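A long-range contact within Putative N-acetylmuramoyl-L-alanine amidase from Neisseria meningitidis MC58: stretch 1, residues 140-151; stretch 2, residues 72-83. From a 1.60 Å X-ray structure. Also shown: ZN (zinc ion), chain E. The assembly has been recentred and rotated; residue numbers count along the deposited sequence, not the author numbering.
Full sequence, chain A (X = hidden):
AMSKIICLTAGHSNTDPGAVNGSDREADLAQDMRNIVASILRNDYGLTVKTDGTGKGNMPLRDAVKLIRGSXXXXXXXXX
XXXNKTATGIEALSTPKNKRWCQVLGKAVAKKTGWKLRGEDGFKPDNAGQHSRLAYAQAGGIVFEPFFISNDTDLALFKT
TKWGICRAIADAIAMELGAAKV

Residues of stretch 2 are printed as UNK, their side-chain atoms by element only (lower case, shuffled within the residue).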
# COMPACT_ATOMS: atom_id res chain seq x y z
N GLY A 140 -18.46 18.41 9.34
CA GLY A 140 -18.49 17.32 10.30
C GLY A 140 -17.66 16.09 9.93
O GLY A 140 -17.76 15.04 10.56
N GLY A 141 -16.84 16.22 8.90
CA GLY A 141 -15.82 15.22 8.62
C GLY A 141 -14.58 15.55 9.43
O GLY A 141 -14.45 16.65 10.00
N ILE A 142 -13.63 14.63 9.42
CA ILE A 142 -12.34 14.78 10.14
C ILE A 142 -11.22 14.82 9.11
O ILE A 142 -11.09 13.88 8.32
CB ILE A 142 -12.12 13.56 11.06
CG1 ILE A 142 -13.26 13.45 12.10
CG2 ILE A 142 -10.73 13.61 11.77
CD1 ILE A 142 -13.21 12.15 12.87
N VAL A 143 -10.47 15.91 9.08
CA VAL A 143 -9.28 16.01 8.24
C VAL A 143 -8.13 15.54 9.10
O VAL A 143 -7.69 16.25 10.01
CB VAL A 143 -9.07 17.46 7.74
CG1 VAL A 143 -7.70 17.64 7.03
CG2 VAL A 143 -10.22 17.86 6.84
N PHE A 144 -7.65 14.32 8.81
CA PHE A 144 -6.61 13.68 9.64
C PHE A 144 -5.25 13.83 9.00
O PHE A 144 -5.06 13.39 7.86
CB PHE A 144 -6.97 12.19 9.86
CG PHE A 144 -6.13 11.47 10.88
CD1 PHE A 144 -5.59 12.11 11.96
CD2 PHE A 144 -5.93 10.10 10.77
CE1 PHE A 144 -4.84 11.42 12.92
CE2 PHE A 144 -5.20 9.43 11.70
CZ PHE A 144 -4.64 10.07 12.77
N GLU A 145 -4.33 14.44 9.74
CA GLU A 145 -2.96 14.67 9.32
C GLU A 145 -2.02 14.01 10.30
O GLU A 145 -1.48 14.63 11.20
CB GLU A 145 -2.68 16.16 9.21
CG GLU A 145 -3.60 16.85 8.23
CD GLU A 145 -3.23 18.28 8.03
OE1 GLU A 145 -2.29 18.57 7.28
OE2 GLU A 145 -3.87 19.12 8.64
N PRO A 146 -1.79 12.72 10.12
CA PRO A 146 -0.94 12.02 11.09
C PRO A 146 0.53 12.47 11.15
O PRO A 146 1.14 12.28 12.19
CB PRO A 146 -1.02 10.56 10.64
CG PRO A 146 -2.01 10.46 9.64
CD PRO A 146 -2.38 11.82 9.12
N PHE A 147 1.07 13.04 10.08
CA PHE A 147 2.47 13.48 10.11
C PHE A 147 2.73 14.53 9.03
O PHE A 147 1.91 14.72 8.16
CB PHE A 147 3.45 12.28 9.93
CG PHE A 147 3.39 11.65 8.57
CD1 PHE A 147 4.27 12.00 7.58
CD2 PHE A 147 2.41 10.74 8.27
CE1 PHE A 147 4.17 11.43 6.31
CE2 PHE A 147 2.32 10.14 7.03
CZ PHE A 147 3.19 10.52 6.04
N PHE A 148 3.89 15.16 9.16
CA PHE A 148 4.35 16.18 8.23
C PHE A 148 5.18 15.48 7.17
O PHE A 148 6.23 14.91 7.49
CB PHE A 148 5.22 17.20 8.96
CG PHE A 148 4.46 18.21 9.76
CD1 PHE A 148 4.39 19.53 9.36
CD2 PHE A 148 3.82 17.83 10.94
CE1 PHE A 148 3.68 20.45 10.10
CE2 PHE A 148 3.10 18.76 11.68
CZ PHE A 148 3.04 20.07 11.25
N ILE A 149 4.74 15.56 5.92
CA ILE A 149 5.47 15.00 4.81
C ILE A 149 6.82 15.68 4.66
O ILE A 149 7.76 15.08 4.12
CB ILE A 149 4.67 15.07 3.51
CG1 ILE A 149 5.22 14.09 2.48
CG2 ILE A 149 4.58 16.52 2.95
CD1 ILE A 149 4.42 14.06 1.19
N SER A 150 6.87 16.92 5.14
CA SER A 150 8.10 17.72 5.13
C SER A 150 9.14 17.30 6.18
O SER A 150 10.30 17.73 6.14
CB SER A 150 7.72 19.20 5.25
OG SER A 150 6.85 19.39 6.32
N ASN A 151 8.75 16.47 7.16
CA ASN A 151 9.66 15.93 8.13
C ASN A 151 10.32 14.65 7.61
O ASN A 151 9.68 13.61 7.59
CB ASN A 151 8.94 15.68 9.46
CG ASN A 151 9.90 15.41 10.59
OD1 ASN A 151 10.64 14.42 10.59
ND2 ASN A 151 9.94 16.33 11.54
N UNK A 72 -21.41 7.64 10.34
CA UNK A 72 -21.15 7.83 11.77
C UNK A 72 -19.78 8.42 12.12
O UNK A 72 -19.64 9.18 13.09
o UNK A 72 -22.73 4.78 11.78
c UNK A 72 -21.26 6.50 12.49
c UNK A 72 -22.63 5.89 12.31
o UNK A 72 -23.61 6.56 12.69
N UNK A 73 -18.75 8.02 11.37
CA UNK A 73 -17.49 8.76 11.39
C UNK A 73 -17.00 8.88 9.94
O UNK A 73 -17.20 7.96 9.16
c UNK A 73 -16.04 6.74 11.78
c UNK A 73 -16.45 8.09 12.31
c UNK A 73 -15.26 9.04 12.52
N UNK A 74 -16.43 10.04 9.59
CA UNK A 74 -15.91 10.32 8.26
C UNK A 74 -14.53 10.92 8.40
O UNK A 74 -14.36 11.93 9.07
c UNK A 74 -16.81 11.28 7.49
N UNK A 75 -13.54 10.30 7.74
CA UNK A 75 -12.14 10.70 7.84
C UNK A 75 -11.53 10.87 6.45
O UNK A 75 -11.63 9.94 5.61
c UNK A 75 -11.32 9.60 8.59
c UNK A 75 -11.62 7.96 10.56
c UNK A 75 -9.87 10.02 8.70
c UNK A 75 -11.91 9.35 9.98
N UNK A 76 -10.94 12.02 6.20
CA UNK A 76 -10.14 12.24 5.00
C UNK A 76 -8.66 12.35 5.34
O UNK A 76 -8.25 13.21 6.14
o UNK A 76 -11.37 14.08 1.22
c UNK A 76 -10.59 13.49 4.22
c UNK A 76 -9.86 13.57 2.91
o UNK A 76 -10.02 15.69 1.98
c UNK A 76 -10.47 14.52 1.97
N UNK A 77 -7.86 11.48 4.75
CA UNK A 77 -6.46 11.40 5.07
C UNK A 77 -5.65 12.42 4.25
O UNK A 77 -5.83 12.54 3.04
c UNK A 77 -6.54 8.93 5.72
c UNK A 77 -7.78 6.98 7.29
c UNK A 77 -6.07 8.66 6.99
c UNK A 77 -5.91 9.97 4.84
c UNK A 77 -8.26 7.22 6.05
c UNK A 77 -7.61 8.21 5.26
c UNK A 77 -6.68 7.67 7.77
N UNK A 78 -4.82 13.14 4.97
CA UNK A 78 -3.91 14.14 4.43
C UNK A 78 -2.56 14.00 5.11
O UNK A 78 -2.43 13.25 6.08
n UNK A 78 -5.38 16.89 2.87
n UNK A 78 -7.45 16.32 2.85
c UNK A 78 -6.53 17.04 2.24
c UNK A 78 -5.55 15.99 3.90
c UNK A 78 -4.41 15.54 4.76
c UNK A 78 -6.86 15.64 3.90
N UNK A 79 -1.54 14.70 4.58
CA UNK A 79 -0.30 14.92 5.31
C UNK A 79 -0.15 16.42 5.59
O UNK A 79 -0.54 17.26 4.73
c UNK A 79 0.96 14.44 4.55
c UNK A 79 0.86 13.00 4.22
o UNK A 79 1.07 15.14 3.32
N UNK A 80 0.42 16.73 6.75
CA UNK A 80 0.78 18.09 7.08
C UNK A 80 2.05 18.47 6.33
O UNK A 80 2.67 17.63 5.69
o UNK A 80 0.47 20.62 8.36
c UNK A 80 0.91 18.27 8.59
c UNK A 80 0.36 19.60 9.06
n UNK A 80 -0.26 19.60 10.25
N UNK A 81 2.38 19.75 6.32
CA UNK A 81 3.57 20.24 5.66
C UNK A 81 3.93 21.60 6.25
O UNK A 81 3.04 22.39 6.54
c UNK A 81 3.34 20.38 4.16
N UNK A 82 5.22 21.86 6.37
CA UNK A 82 5.75 23.17 6.78
C UNK A 82 7.05 23.44 6.05
O UNK A 82 7.78 22.51 5.65
c UNK A 82 5.98 23.22 8.26
N UNK A 83 7.35 24.73 5.87
CA UNK A 83 8.67 25.12 5.37
C UNK A 83 9.74 24.69 6.39
O UNK A 83 10.86 24.33 6.02
c UNK A 83 8.71 26.62 5.11
ZN ZN E . -3.67 18.05 2.15
O HOH W 1 -17.19 12.28 11.24
O HOH W 2 -3.05 18.77 4.14
O HOH W 3 0.03 16.94 11.48
O HOH W 4 -4.54 20.17 2.09

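Position 72 has four side-chain atoms: two carbons in a row, the second carrying two oxygens. Nothing of stretch 1 is in reach. A carboxylate on one methylene is Asp72.

Position 73 has three carbons, one carrying the other two. One of the two end carbons lies 3.7 Å from Ile142 CD1. A fork of three carbons at the first atom is Val73. The near methyl is CG2.

Position 74 has a single side-chain carbon, which points sideways. The backbone does the work: Ile142 N donates to its O at 2.8 Å. Its N donates to water 1, which in turn donates to Gly140 O. This is Ala74.

Position 75 has four carbons, forked at the first, with one arm two carbons long. That branching is Ile75. Its CG2 is 3.8 Å from Phe144 CB, and its CG1 is 4.2 Å from Ile142 CD1.

Position 76 has three carbons in a chain, the third carrying two oxygens. Its side chain lies on the same sheet face as Val143. Its N donates to Ile142 O at 2.8 Å, and its O accepts from Phe144 N at 3.0 Å. A carboxylate on two methylenes is Glu76.

Position 77 has one carbon, then a ring of six carbons. No oxygen is attached, so it is Phe77 and not tyrosine. Its CE1 lies at the edge of the Phe144 ring, 3.9 Å from Phe144 CD2.

Position 78 has one carbon, then a five-membered ring of three carbons and two nitrogens. This is His78. ND1 binds the zinc at 2.2 Å. NE2 donates to Glu76 OE1 at 2.8 Å, which helps to hold the ring. CD2 is 3.8 Å from Val143 CG1.

Position 79 has one carbon carrying one oxygen and one carbon. That is Thr79. CG2 is 3.9 Å from Phe147 CZ. OG1 is 3.6 Å from Ile149 CB and is buried without a polar partner.

Position 80 has two carbons, the second carrying one oxygen and one nitrogen. CB sits over the face of the Phe148 ring, 3.5 Å from its centroid. A carboxamide on one methylene is Asn80. Its ND2 donates to water 3, which donates to Glu145 O.

Position 81 has one carbon, 4.2 Å from Ile149 CG2. It is Ala81. Its N donates to Asn80 OD1 at 2.9 Å.

Position 82 also has one carbon, 4.0 Å from Phe148 CE1. It is Ala82. Its N donates to Ser150 OG at 3.0 Å.

Position 83 has one carbon, pointing away and out of contact. It is Ala83.

The contact begins as a parallel strand pair. Ile142, Phe144, Ile75 and Phe77 pack apolar side chains on one face. His78 N donates to Phe144 O at 2.9 Å. The register then shifts by one. A second, single bridge pairs Phe148 with Asn80: Asn80 N donates to Phe147 O at 2.9 Å, and Ile149 N to Asn80 O at 2.9 Å. Together the stretches bury 935 Å².

Stretch 2, residues 72-83: DVAIEFHTNAAA
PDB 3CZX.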